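Local coordinates for hypothetical protein (Aquifex aeolicus, PDB 2HEK) that is of unknown function but binds zinc in an HD domain and GDP at separate sites, and may be a dGTPase like its relatives, at residues 7-12 against 170-175; 33-38 against 255-260; 105-110 against 137-142; 311-316 against 352-357. All coordinates share one frame; numbering follows the deposited sequence.

How the interactions relate
From the N terminus, the turn at 7-12 starts interaction 1, which closes when the chain reaches the end of helix 160-173 at 170-175. Inside that loop, interaction 3 closes a short one between 105-110 and 137-142, within the HD family region. Interaction 2 starts at 33-38 and closes only at 255-260. It therefore crosses interaction 1 and also encloses interaction 3. Interactions 1 and 2 touch each other through Cys173 SG and Leu37 CD1, 3.6 Å apart. Interaction 2 ties the loop before helix 51-69 to helix 257-266. Interaction 4 follows in series and pairs two strands of the three-stranded sheet of 284-289, 349-356 and 311-318, near the GDP bound by Arg280 and His282.

Interaction 1: 7-12 against 170-175; sequences DPLYGF and AYFCGV
Pro8 and Leu9, which both meet Tyr171, sit in a turn closed on the carbonyl oxygen Asp7 O. This oxygen is gripped by two backbone donors, Tyr10 N at 2.9 Å and Gly11 N at 2.7 Å. A third bond runs from Leu9 N to Asp7 OD1, 3.0 Å, and makes an Asx turn. It meets the carboxylate from above its plane. The turn presents two apolar groups to the helix end at 170-173. Tyr171 CG is anti to the backbone N (chi1 -175°), and its side chain crosses that of Pro8 at about a right angle. Pro8 CB comes to 3.3 Å from Tyr171 OH. Pro8 CG packs on Tyr171 CE2 at 3.8 Å. Leu9 CD1 lies over one face of the same ring, a CH-pi contact 4.1 Å from the centroid and 29° off the normal. Leu9 CD1 also reaches Phe172 CE1 at 4.2 Å. Tyr171 OH is hydrogen-bonded to Tyr171 O of a second subunit, and the two Tyr171 rings stack, so the contact adjoins a subunit interface. Asp7 OD2 forms a salt bridge with Arg168 on helix 160-173. Tyr10 and Gly11 both face Asp7. The hairpin of strands 2-7 and 11-16 carries a classic beta bulge at its turn, and Pro8 and Leu9 of that turn pack on the last turn of helix 160-173.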
loop_
_atom_site.group_PDB
_atom_site.type_symbol
_atom_site.label_atom_id
_atom_site.label_comp_id
_atom_site.label_asym_id
_atom_site.label_seq_id
_atom_site.Cartn_x
_atom_site.Cartn_y
_atom_site.Cartn_z
ATOM N N ASP A 7 15.058 5.479 0.509
ATOM C CA ASP A 7 14.413 5.687 -0.796
ATOM C C ASP A 7 13.019 5.156 -0.621
ATOM O O ASP A 7 12.851 3.945 -0.436
ATOM C CB ASP A 7 15.152 4.909 -1.914
ATOM C CG ASP A 7 14.608 5.224 -3.330
ATOM O OD1 ASP A 7 13.439 5.661 -3.461
ATOM O OD2 ASP A 7 15.355 5.013 -4.340
ATOM N N PRO A 8 11.998 6.040 -0.688
ATOM C CA PRO A 8 10.612 5.580 -0.447
ATOM C C PRO A 8 10.147 4.530 -1.459
ATOM O O PRO A 8 9.192 3.798 -1.174
ATOM C CB PRO A 8 9.779 6.864 -0.604
ATOM C CG PRO A 8 10.645 7.800 -1.428
ATOM C CD PRO A 8 12.055 7.485 -0.981
ATOM N N LEU A 9 10.830 4.402 -2.615
ATOM C CA LEU A 9 10.455 3.358 -3.560
ATOM C C LEU A 9 10.910 1.977 -3.084
ATOM O O LEU A 9 10.281 0.983 -3.398
ATOM C CB LEU A 9 11.042 3.629 -4.958
ATOM C CG LEU A 9 10.165 4.474 -5.886
ATOM C CD1 LEU A 9 9.885 5.911 -5.347
ATOM C CD2 LEU A 9 10.905 4.477 -7.165
ATOM N N TYR A 10 12.010 1.903 -2.351
ATOM C CA TYR A 10 12.667 0.599 -2.126
ATOM C C TYR A 10 12.924 0.313 -0.672
ATOM O O TYR A 10 13.338 -0.782 -0.341
ATOM C CB TYR A 10 14.032 0.563 -2.859
ATOM C CG TYR A 10 13.862 0.798 -4.339
ATOM C CD1 TYR A 10 14.511 1.865 -4.967
ATOM C CD2 TYR A 10 13.005 -0.013 -5.103
ATOM C CE1 TYR A 10 14.336 2.111 -6.330
ATOM C CE2 TYR A 10 12.816 0.241 -6.478
ATOM C CZ TYR A 10 13.499 1.277 -7.069
ATOM O OH TYR A 10 13.341 1.521 -8.400
ATOM N N GLY A 11 12.712 1.298 0.192
ATOM C CA GLY A 11 13.122 1.185 1.603
ATOM C C GLY A 11 14.495 1.833 1.765
ATOM O O GLY A 11 14.609 3.013 2.131
ATOM N N PHE A 12 15.543 1.080 1.486
ATOM C CA PHE A 12 16.929 1.633 1.521
ATOM C C PHE A 12 17.673 1.186 0.284
ATOM O O PHE A 12 17.409 0.101 -0.217
ATOM C CB PHE A 12 17.667 1.155 2.774
ATOM C CG PHE A 12 17.167 1.798 4.030
ATOM C CD1 PHE A 12 17.736 2.998 4.488
ATOM C CD2 PHE A 12 16.102 1.247 4.736
ATOM C CE1 PHE A 12 17.270 3.607 5.644
ATOM C CE2 PHE A 12 15.620 1.871 5.896
ATOM C CZ PHE A 12 16.205 3.047 6.338
ATOM N N ALA A 170 5.542 7.598 -11.128
ATOM C CA ALA A 170 4.172 7.292 -10.658
ATOM C C ALA A 170 4.057 7.671 -9.189
ATOM O O ALA A 170 3.074 8.234 -8.777
ATOM C CB ALA A 170 3.867 5.828 -10.814
ATOM N N TYR A 171 5.076 7.342 -8.400
ATOM C CA TYR A 171 5.064 7.555 -6.953
ATOM C C TYR A 171 4.972 9.045 -6.640
ATOM O O TYR A 171 4.217 9.456 -5.764
ATOM C CB TYR A 171 6.360 6.972 -6.338
ATOM C CG TYR A 171 6.406 7.018 -4.827
ATOM C CD1 TYR A 171 5.845 5.976 -4.069
ATOM C CD2 TYR A 171 7.050 8.093 -4.148
ATOM C CE1 TYR A 171 5.873 6.007 -2.654
ATOM C CE2 TYR A 171 7.144 8.109 -2.743
ATOM C CZ TYR A 171 6.529 7.042 -2.013
ATOM O OH TYR A 171 6.532 7.036 -0.631
ATOM N N PHE A 172 5.743 9.866 -7.339
ATOM C CA PHE A 172 5.766 11.304 -7.032
ATOM C C PHE A 172 4.663 12.071 -7.749
ATOM O O PHE A 172 4.143 13.033 -7.202
ATOM C CB PHE A 172 7.121 11.946 -7.392
ATOM C CG PHE A 172 8.226 11.610 -6.420
ATOM C CD1 PHE A 172 8.890 10.390 -6.485
ATOM C CD2 PHE A 172 8.623 12.526 -5.458
ATOM C CE1 PHE A 172 9.904 10.061 -5.588
ATOM C CE2 PHE A 172 9.676 12.191 -4.537
ATOM C CZ PHE A 172 10.280 10.935 -4.610
ATOM N N CYS A 173 4.341 11.719 -8.989
ATOM C CA CYS A 173 3.212 12.423 -9.663
ATOM C C CYS A 173 1.885 12.117 -9.014
ATOM O O CYS A 173 1.018 12.989 -8.987
ATOM C CB CYS A 173 3.115 12.126 -11.163
ATOM S SG CYS A 173 4.526 12.771 -12.068
ATOM N N GLY A 174 1.753 10.899 -8.482
ATOM C CA GLY A 174 0.498 10.409 -7.868
ATOM C C GLY A 174 -0.364 9.661 -8.887
ATOM O O GLY A 174 -1.554 9.879 -8.943
ATOM N N VAL A 175 0.224 8.752 -9.673
ATOM C CA VAL A 175 -0.512 8.038 -10.701
ATOM C C VAL A 175 -0.870 6.652 -10.176
ATOM O O VAL A 175 -0.075 5.744 -10.191
ATOM C CB VAL A 175 0.254 8.018 -12.059
ATOM C CG1 VAL A 175 -0.552 7.268 -13.148
ATOM C CG2 VAL A 175 0.500 9.440 -12.510
#

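Interaction 2: 33-38 against 255-260; sequences YVKQLG and LNDAFV
Asp257 is the side chain that joins Tyr33, Val34 and Lys35 to the start of a helix. Its CB lies 3.7 Å from Tyr33 O, which also accepts from Asp257 N. Asp257 CG is 3.5 Å from Tyr33 O. Asp257 OD1 lies 3.6 Å from Val34 CA and accepts a hydrogen bond from a water that also donates to Lys35 O. Asp257 OD2 accepts from Lys35 N at 2.8 Å, an almost straight bond (179°) from the syn side, with the donor 26° out of the carboxylate plane. Two more waters donate to OD2, both accepting from Lys35 NZ. The direct salt bridge between Lys35 NZ and Asp257 OD2 is long, 3.8 Å, so water carries much of this pairing. The helix start and the lysine would together help stabilise the negative charge. Asn256, just before Asp257, is the N-cap of helix 257-266. Its OD1 accepts from Phe259 N at 2.9 Å, and its CB packs on Tyr33 CB at 3.9 Å. Tyr33 OH bonds to Tyr41 OH of a second subunit. The non-helical segment 33-38 runs between helices 26-29 and 51-69, with a backbone hydrogen bond between Val34 and Arg51, and meets the N-terminal end of helix 257-266.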
loop_
_atom_site.group_PDB
_atom_site.type_symbol
_atom_site.label_atom_id
_atom_site.label_comp_id
_atom_site.label_asym_id
_atom_site.label_seq_id
_atom_site.Cartn_x
_atom_site.Cartn_y
_atom_site.Cartn_z
ATOM N N TYR A 33 20.169 18.824 -8.696
ATOM C CA TYR A 33 19.628 20.156 -9.063
ATOM C C TYR A 33 18.954 20.145 -10.450
ATOM O O TYR A 33 18.747 21.189 -11.094
ATOM C CB TYR A 33 20.715 21.247 -8.861
ATOM C CG TYR A 33 21.281 21.126 -7.446
ATOM C CD1 TYR A 33 20.527 21.554 -6.339
ATOM C CD2 TYR A 33 22.503 20.511 -7.207
ATOM C CE1 TYR A 33 20.988 21.410 -5.027
ATOM C CE2 TYR A 33 22.983 20.335 -5.864
ATOM C CZ TYR A 33 22.206 20.797 -4.787
ATOM O OH TYR A 33 22.616 20.628 -3.456
ATOM N N VAL A 34 18.572 18.940 -10.871
ATOM C CA VAL A 34 17.893 18.716 -12.154
ATOM C C VAL A 34 16.696 17.798 -11.872
ATOM O O VAL A 34 16.887 16.612 -11.618
ATOM C CB VAL A 34 18.824 17.986 -13.190
ATOM C CG1 VAL A 34 18.071 17.689 -14.511
ATOM C CG2 VAL A 34 20.137 18.776 -13.493
ATOM N N LYS A 35 15.482 18.333 -11.935
ATOM C CA LYS A 35 14.271 17.531 -11.785
ATOM C C LYS A 35 14.159 16.515 -12.898
ATOM O O LYS A 35 14.401 16.833 -14.075
ATOM C CB LYS A 35 13.018 18.421 -11.777
ATOM C CG LYS A 35 12.848 19.211 -10.459
ATOM C CD LYS A 35 11.483 19.921 -10.400
ATOM C CE LYS A 35 11.502 21.153 -9.469
ATOM N NZ LYS A 35 12.512 22.191 -9.952
ATOM N N GLN A 36 13.796 15.296 -12.514
ATOM C CA GLN A 36 13.633 14.184 -13.415
ATOM C C GLN A 36 12.682 14.557 -14.540
ATOM O O GLN A 36 12.950 14.251 -15.713
ATOM C CB GLN A 36 13.109 12.971 -12.636
ATOM C CG GLN A 36 12.823 11.730 -13.492
ATOM C CD GLN A 36 14.108 11.001 -13.907
ATOM O OE1 GLN A 36 15.198 11.271 -13.383
ATOM N NE2 GLN A 36 13.986 10.094 -14.874
ATOM N N LEU A 37 11.593 15.251 -14.202
ATOM C CA LEU A 37 10.542 15.543 -15.171
ATOM C C LEU A 37 10.448 17.014 -15.599
ATOM O O LEU A 37 9.438 17.419 -16.145
ATOM C CB LEU A 37 9.176 15.049 -14.647
ATOM C CG LEU A 37 8.982 13.550 -14.417
ATOM C CD1 LEU A 37 7.542 13.242 -13.923
ATOM C CD2 LEU A 37 9.219 12.753 -15.695
ATOM N N GLY A 38 11.504 17.794 -15.373
ATOM C CA GLY A 38 11.590 19.135 -15.902
ATOM C C GLY A 38 10.550 20.013 -15.276
ATOM O O GLY A 38 10.564 20.215 -14.076
ATOM N N LEU A 255 24.970 24.009 -16.092
ATOM C CA LEU A 255 23.573 23.999 -16.470
ATOM C C LEU A 255 22.779 23.123 -15.498
ATOM O O LEU A 255 22.868 21.890 -15.550
ATOM C CB LEU A 255 23.406 23.441 -17.880
ATOM C CG LEU A 255 23.867 24.273 -19.071
ATOM C CD1 LEU A 255 23.782 23.404 -20.310
ATOM C CD2 LEU A 255 23.003 25.535 -19.237
ATOM N N ASN A 256 22.034 23.769 -14.604
ATOM C CA ASN A 256 21.014 23.095 -13.789
ATOM C C ASN A 256 19.665 23.842 -13.918
ATOM O O ASN A 256 19.590 24.857 -14.634
ATOM C CB ASN A 256 21.486 22.891 -12.334
ATOM C CG ASN A 256 21.740 24.209 -11.590
ATOM O OD1 ASN A 256 21.054 25.211 -11.784
ATOM N ND2 ASN A 256 22.726 24.194 -10.717
ATOM N N ASP A 257 18.601 23.351 -13.272
ATOM C CA ASP A 257 17.280 23.936 -13.497
ATOM C C ASP A 257 17.293 25.389 -13.029
ATOM O O ASP A 257 16.791 26.250 -13.735
ATOM C CB ASP A 257 16.165 23.241 -12.708
ATOM C CG ASP A 257 15.942 21.794 -13.114
ATOM O OD1 ASP A 257 16.487 21.322 -14.127
ATOM O OD2 ASP A 257 15.187 21.126 -12.383
ATOM N N ALA A 258 17.813 25.633 -11.820
ATOM C CA ALA A 258 17.849 26.995 -11.245
ATOM C C ALA A 258 18.614 27.992 -12.118
ATOM O O ALA A 258 18.204 29.137 -12.222
ATOM C CB ALA A 258 18.407 27.004 -9.808
ATOM N N PHE A 259 19.720 27.560 -12.710
ATOM C CA PHE A 259 20.479 28.408 -13.640
ATOM C C PHE A 259 19.605 28.861 -14.818
ATOM O O PHE A 259 19.506 30.061 -15.111
ATOM C CB PHE A 259 21.709 27.676 -14.170
ATOM C CG PHE A 259 22.491 28.475 -15.176
ATOM C CD1 PHE A 259 23.541 29.293 -14.769
ATOM C CD2 PHE A 259 22.184 28.411 -16.537
ATOM C CE1 PHE A 259 24.262 30.037 -15.696
ATOM C CE2 PHE A 259 22.911 29.166 -17.473
ATOM C CZ PHE A 259 23.946 29.972 -17.046
ATOM N N VAL A 260 18.980 27.908 -15.505
ATOM C CA VAL A 260 18.050 28.241 -16.592
ATOM C C VAL A 260 16.936 29.163 -16.120
ATOM O O VAL A 260 16.712 30.197 -16.731
ATOM C CB VAL A 260 17.465 26.984 -17.240
ATOM C CG1 VAL A 260 16.460 27.353 -18.330
ATOM C CG2 VAL A 260 18.586 26.137 -17.788
HETATM O O HOH W 1 18.245 23.743 -9.465
HETATM O O HOH W 2 15.054 19.282 -15.210
HETATM O O HOH W 3 12.434 21.908 -12.922
HETATM O O HOH W 4 15.423 21.926 -9.448
#

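Interaction 3: 105-110 against 137-142; sequences HEDFTE and ITLGKP
The carboxylate of Asp107 receives Leu139 CD2 over one face, nearest OD1 at 3.4 Å. Thr109 N meets the same OD1 on its anti side, 19° out of the plane, at 2.8 Å. This is an N-cap bond, so the group touched by the leucine also caps helix 108-115. Leu139 CG lies anti to the carbonyl carbon (chi1 -59°), and chi2 of 178° sets CD1; the two methyls meet different atoms. Leu139 CD2 also packs on Thr109 CB at 3.8 Å. Leu139 CD1 meets Asp107 CB and, at 4.2 Å, Glu110 CB. Beside this, Thr109 CG2 and Thr138 CG2 meet tip to tip, 4.1 Å apart. Thr138 OG1 is hydrogen-bonded to Ala80 O, and Glu110 OE2 forms a salt bridge with Lys114 NZ. The Thr138 side chain also touches His84, next in sequence to the zinc ligand Asp85. The helix 128-139 ends here in a Schellman motif at Gly140. The contact packs this C-terminal end against the first turn of helix 108-115.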
loop_
_atom_site.group_PDB
_atom_site.type_symbol
_atom_site.label_atom_id
_atom_site.label_comp_id
_atom_site.label_asym_id
_atom_site.label_seq_id
_atom_site.Cartn_x
_atom_site.Cartn_y
_atom_site.Cartn_z
ATOM N N HIS A 105 29.544 16.385 -31.596
ATOM C CA HIS A 105 28.299 15.671 -31.328
ATOM C C HIS A 105 28.446 14.625 -30.221
ATOM O O HIS A 105 27.496 13.912 -29.910
ATOM C CB HIS A 105 27.819 14.901 -32.560
ATOM C CG HIS A 105 27.498 15.805 -33.776
ATOM N ND1 HIS A 105 26.414 16.654 -33.806
ATOM C CD2 HIS A 105 28.132 15.959 -34.961
ATOM C CE1 HIS A 105 26.392 17.294 -34.961
ATOM N NE2 HIS A 105 27.424 16.892 -35.679
ATOM N N GLU A 106 29.665 14.579 -29.657
ATOM C CA GLU A 106 29.941 13.582 -28.636
ATOM C C GLU A 106 28.916 13.606 -27.499
ATOM O O GLU A 106 28.584 14.663 -26.984
ATOM C CB GLU A 106 31.361 13.710 -28.077
ATOM C CG GLU A 106 31.810 12.531 -27.218
ATOM C CD GLU A 106 33.199 12.700 -26.602
ATOM O OE1 GLU A 106 33.799 13.766 -26.814
ATOM O OE2 GLU A 106 33.670 11.772 -25.929
ATOM N N ASP A 107 28.442 12.426 -27.111
ATOM C CA ASP A 107 27.451 12.294 -26.050
ATOM C C ASP A 107 28.023 12.920 -24.763
ATOM O O ASP A 107 29.164 12.640 -24.384
ATOM C CB ASP A 107 27.115 10.807 -25.883
ATOM C CG ASP A 107 25.952 10.565 -24.954
ATOM O OD1 ASP A 107 26.131 10.776 -23.740
ATOM O OD2 ASP A 107 24.867 10.138 -25.431
ATOM N N PHE A 108 27.246 13.796 -24.125
ATOM C CA PHE A 108 27.688 14.478 -22.902
ATOM C C PHE A 108 27.934 13.528 -21.724
ATOM O O PHE A 108 28.746 13.832 -20.862
ATOM C CB PHE A 108 26.737 15.605 -22.517
ATOM C CG PHE A 108 27.000 16.887 -23.249
ATOM C CD1 PHE A 108 26.342 17.170 -24.437
ATOM C CD2 PHE A 108 27.934 17.797 -22.768
ATOM C CE1 PHE A 108 26.602 18.367 -25.130
ATOM C CE2 PHE A 108 28.196 18.980 -23.445
ATOM C CZ PHE A 108 27.524 19.267 -24.627
ATOM N N THR A 109 27.262 12.374 -21.701
ATOM C CA THR A 109 27.528 11.368 -20.653
ATOM C C THR A 109 28.942 10.848 -20.765
ATOM O O THR A 109 29.610 10.696 -19.757
ATOM C CB THR A 109 26.536 10.193 -20.679
ATOM O OG1 THR A 109 25.227 10.696 -20.392
ATOM C CG2 THR A 109 26.888 9.157 -19.630
ATOM N N GLU A 110 29.380 10.547 -21.993
ATOM C CA GLU A 110 30.749 10.109 -22.236
ATOM C C GLU A 110 31.715 11.219 -21.872
ATOM O O GLU A 110 32.706 10.946 -21.206
ATOM C CB GLU A 110 30.990 9.619 -23.697
ATOM C CG GLU A 110 32.478 9.229 -23.968
ATOM C CD GLU A 110 32.679 8.594 -25.362
ATOM O OE1 GLU A 110 31.724 8.609 -26.141
ATOM O OE2 GLU A 110 33.771 8.074 -25.678
ATOM N N ILE A 137 28.260 0.461 -22.643
ATOM C CA ILE A 137 27.161 -0.190 -21.968
ATOM C C ILE A 137 26.125 0.867 -21.547
ATOM O O ILE A 137 24.926 0.742 -21.853
ATOM C CB ILE A 137 27.679 -1.019 -20.776
ATOM C CG1 ILE A 137 28.403 -2.260 -21.314
ATOM C CG2 ILE A 137 26.510 -1.442 -19.765
ATOM C CD1 ILE A 137 29.330 -2.877 -20.339
ATOM N N THR A 138 26.596 1.933 -20.913
ATOM C CA THR A 138 25.677 2.951 -20.444
ATOM C C THR A 138 25.020 3.752 -21.573
ATOM O O THR A 138 23.908 4.246 -21.405
ATOM C CB THR A 138 26.282 3.877 -19.356
ATOM O OG1 THR A 138 25.211 4.317 -18.505
ATOM C CG2 THR A 138 27.010 5.089 -19.967
ATOM N N LEU A 139 25.682 3.880 -22.722
ATOM C CA LEU A 139 25.080 4.633 -23.818
ATOM C C LEU A 139 24.239 3.774 -24.725
ATOM O O LEU A 139 23.674 4.279 -25.693
ATOM C CB LEU A 139 26.139 5.344 -24.659
ATOM C CG LEU A 139 27.031 6.331 -23.933
ATOM C CD1 LEU A 139 28.037 6.900 -24.925
ATOM C CD2 LEU A 139 26.206 7.420 -23.316
ATOM N N GLY A 140 24.170 2.486 -24.443
ATOM C CA GLY A 140 23.506 1.548 -25.356
ATOM C C GLY A 140 24.204 1.401 -26.722
ATOM O O GLY A 140 23.537 1.260 -27.752
ATOM N N LYS A 141 25.541 1.447 -26.737
ATOM C CA LYS A 141 26.311 1.216 -27.975
ATOM C C LYS A 141 27.329 0.073 -27.844
ATOM O O LYS A 141 28.526 0.296 -28.000
ATOM C CB LYS A 141 27.018 2.499 -28.401
ATOM C CG LYS A 141 26.138 3.700 -28.368
ATOM C CD LYS A 141 26.478 4.646 -29.482
ATOM C CE LYS A 141 25.313 5.593 -29.759
ATOM N NZ LYS A 141 25.323 6.090 -31.165
ATOM N N PRO A 142 26.857 -1.164 -27.563
ATOM C CA PRO A 142 27.771 -2.277 -27.364
ATOM C C PRO A 142 28.507 -2.637 -28.651
ATOM O O PRO A 142 28.001 -2.356 -29.753
ATOM C CB PRO A 142 26.841 -3.426 -26.987
ATOM C CG PRO A 142 25.539 -3.080 -27.626
ATOM C CD PRO A 142 25.450 -1.601 -27.453
#

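Interaction 4: 311-316 against 352-357; sequences VRFDEV and YRIYVD
Residues 311-316 and 352-356 pair as antiparallel strands in register from Val311 with Val356 to Glu315 with Tyr352, their axes 4.7 Å apart at 163°. They belong to a three-stranded antiparallel sheet in which strand 349-356 is the middle one, between 284-289 and 311-318. Arg312 and Tyr355 form one hydrogen-bonded pair, Asp314 and Arg353 the next. The shortest of the four bonds is Arg353 N to Asp314 O, 2.8 Å. One face carries Val311, Phe313, Glu315, Tyr352, Ile354 and Val356, and packs on helix 292-305. There Val311 CG1 meets Val356 CG1 at 3.7 Å. Phe313 and Ile354 lie side by side, with Ile354 CG1 at the edge of the phenyl ring, 3.7 Å from CD2. Glu315 CG comes to the edge of the Tyr352 ring, 3.9 Å from CD2. The other face, with Arg312, Asp314, Arg353 and Tyr355, turns to helix 224-240. Arg312 NE forms a salt bridge with Glu235, and Asp314 OD2 one with Arg227. On this face Asp314 CB touches the ring edge of Tyr355 at CE1, 4.0 Å away. The Tyr355 side chain is about 8 Å from the GDP bound by Arg280 and His282. One water links the polar tips: it donates to Tyr355 OH and, at a doubtfully short distance, to Asp314 OD2, and accepts from Arg353 NH1 at 2.9 Å.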
loop_
_atom_site.group_PDB
_atom_site.type_symbol
_atom_site.label_atom_id
_atom_site.label_comp_id
_atom_site.label_asym_id
_atom_site.label_seq_id
_atom_site.Cartn_x
_atom_site.Cartn_y
_atom_site.Cartn_z
ATOM N N VAL A 311 0.403 30.169 -32.803
ATOM C CA VAL A 311 -0.106 28.805 -32.678
ATOM C C VAL A 311 1.035 27.832 -32.536
ATOM O O VAL A 311 2.145 28.081 -33.028
ATOM C CB VAL A 311 -0.986 28.373 -33.896
ATOM C CG1 VAL A 311 -2.281 29.191 -33.968
ATOM C CG2 VAL A 311 -0.195 28.470 -35.182
ATOM N N ARG A 312 0.761 26.701 -31.878
ATOM C CA ARG A 312 1.738 25.618 -31.839
ATOM C C ARG A 312 1.049 24.286 -32.113
ATOM O O ARG A 312 -0.108 24.119 -31.783
ATOM C CB ARG A 312 2.476 25.599 -30.491
ATOM C CG ARG A 312 3.316 26.856 -30.247
ATOM C CD ARG A 312 4.576 26.850 -31.119
ATOM N NE ARG A 312 5.483 27.947 -30.800
ATOM C CZ ARG A 312 5.224 29.236 -31.025
ATOM N NH1 ARG A 312 4.061 29.611 -31.551
ATOM N NH2 ARG A 312 6.134 30.157 -30.704
ATOM N N PHE A 313 1.767 23.371 -32.753
ATOM C CA PHE A 313 1.236 22.053 -33.090
ATOM C C PHE A 313 2.087 21.001 -32.385
ATOM O O PHE A 313 3.278 21.210 -32.142
ATOM C CB PHE A 313 1.204 21.852 -34.619
ATOM C CG PHE A 313 0.475 22.943 -35.333
ATOM C CD1 PHE A 313 1.175 23.986 -35.938
ATOM C CD2 PHE A 313 -0.911 22.968 -35.345
ATOM C CE1 PHE A 313 0.501 25.027 -36.574
ATOM C CE2 PHE A 313 -1.606 24.013 -35.969
ATOM C CZ PHE A 313 -0.904 25.041 -36.586
ATOM N N ASP A 314 1.480 19.881 -32.031
ATOM C CA ASP A 314 2.249 18.823 -31.406
ATOM C C ASP A 314 1.680 17.503 -31.871
ATOM O O ASP A 314 0.472 17.307 -31.818
ATOM C CB ASP A 314 2.187 18.942 -29.873
ATOM C CG ASP A 314 3.222 18.062 -29.175
ATOM O OD1 ASP A 314 4.338 17.904 -29.707
ATOM O OD2 ASP A 314 2.926 17.510 -28.095
ATOM N N GLU A 315 2.554 16.621 -32.356
ATOM C CA GLU A 315 2.146 15.282 -32.780
ATOM C C GLU A 315 2.869 14.261 -31.929
ATOM O O GLU A 315 4.098 14.229 -31.884
ATOM C CB GLU A 315 2.454 15.052 -34.269
ATOM C CG GLU A 315 1.735 16.051 -35.205
ATOM C CD GLU A 315 1.984 15.810 -36.710
ATOM O OE1 GLU A 315 2.463 14.723 -37.097
ATOM O OE2 GLU A 315 1.673 16.714 -37.514
ATOM N N VAL A 316 2.090 13.447 -31.228
ATOM C CA VAL A 316 2.635 12.349 -30.414
ATOM C C VAL A 316 2.170 10.992 -30.959
ATOM O O VAL A 316 0.971 10.727 -31.055
ATOM C CB VAL A 316 2.182 12.487 -28.968
ATOM C CG1 VAL A 316 2.466 11.224 -28.245
ATOM C CG2 VAL A 316 2.871 13.658 -28.313
ATOM N N TYR A 352 -2.846 14.295 -31.347
ATOM C CA TYR A 352 -2.477 15.496 -32.110
ATOM C C TYR A 352 -3.067 16.665 -31.394
ATOM O O TYR A 352 -4.233 16.661 -31.061
ATOM C CB TYR A 352 -3.005 15.410 -33.567
ATOM C CG TYR A 352 -2.679 14.073 -34.155
ATOM C CD1 TYR A 352 -3.619 13.052 -34.144
ATOM C CD2 TYR A 352 -1.402 13.807 -34.628
ATOM C CE1 TYR A 352 -3.303 11.799 -34.647
ATOM C CE2 TYR A 352 -1.070 12.562 -35.088
ATOM C CZ TYR A 352 -2.043 11.576 -35.115
ATOM O OH TYR A 352 -1.715 10.336 -35.577
ATOM N N ARG A 353 -2.244 17.658 -31.107
ATOM C CA ARG A 353 -2.725 18.788 -30.338
ATOM C C ARG A 353 -2.508 20.079 -31.095
ATOM O O ARG A 353 -1.491 20.241 -31.759
ATOM C CB ARG A 353 -2.027 18.875 -28.956
ATOM C CG ARG A 353 -2.769 18.080 -27.869
ATOM C CD ARG A 353 -2.521 16.599 -27.981
ATOM N NE ARG A 353 -3.055 15.915 -26.787
ATOM C CZ ARG A 353 -2.316 15.519 -25.744
ATOM N NH1 ARG A 353 -0.985 15.697 -25.740
ATOM N NH2 ARG A 353 -2.918 14.908 -24.711
ATOM N N ILE A 354 -3.446 20.998 -30.954
ATOM C CA ILE A 354 -3.229 22.376 -31.452
ATOM C C ILE A 354 -3.409 23.324 -30.281
ATOM O O ILE A 354 -4.392 23.246 -29.544
ATOM C CB ILE A 354 -4.201 22.779 -32.613
ATOM C CG1 ILE A 354 -4.052 21.823 -33.798
ATOM C CG2 ILE A 354 -3.922 24.220 -33.095
ATOM C CD1 ILE A 354 -5.119 22.025 -34.910
ATOM N N TYR A 355 -2.447 24.207 -30.111
ATOM C CA TYR A 355 -2.472 25.172 -29.024
ATOM C C TYR A 355 -2.483 26.578 -29.617
ATOM O O TYR A 355 -1.794 26.821 -30.610
ATOM C CB TYR A 355 -1.170 25.048 -28.230
ATOM C CG TYR A 355 -0.952 23.687 -27.580
ATOM C CD1 TYR A 355 -0.146 22.741 -28.185
ATOM C CD2 TYR A 355 -1.550 23.369 -26.345
ATOM C CE1 TYR A 355 0.095 21.475 -27.583
ATOM C CE2 TYR A 355 -1.312 22.118 -25.730
ATOM C CZ TYR A 355 -0.498 21.182 -26.368
ATOM O OH TYR A 355 -0.245 19.943 -25.807
ATOM N N VAL A 356 -3.196 27.498 -28.972
ATOM C CA VAL A 356 -3.209 28.900 -29.409
ATOM C C VAL A 356 -2.964 29.894 -28.275
ATOM O O VAL A 356 -3.372 29.667 -27.136
ATOM C CB VAL A 356 -4.540 29.272 -30.116
ATOM C CG1 VAL A 356 -4.739 28.420 -31.332
ATOM C CG2 VAL A 356 -5.706 29.087 -29.185
ATOM N N ASP A 357 -2.288 30.992 -28.607
ATOM C CA ASP A 357 -2.160 32.147 -27.716
ATOM C C ASP A 357 -3.459 32.355 -26.950
ATOM O O ASP A 357 -4.533 32.372 -27.541
ATOM C CB ASP A 357 -1.819 33.384 -28.548
ATOM C CG ASP A 357 -1.413 34.579 -27.697
ATOM O OD1 ASP A 357 -0.275 35.071 -27.889
ATOM O OD2 ASP A 357 -2.223 35.016 -26.846
HETATM O O HOH W 5 0.597 17.620 -27.159
#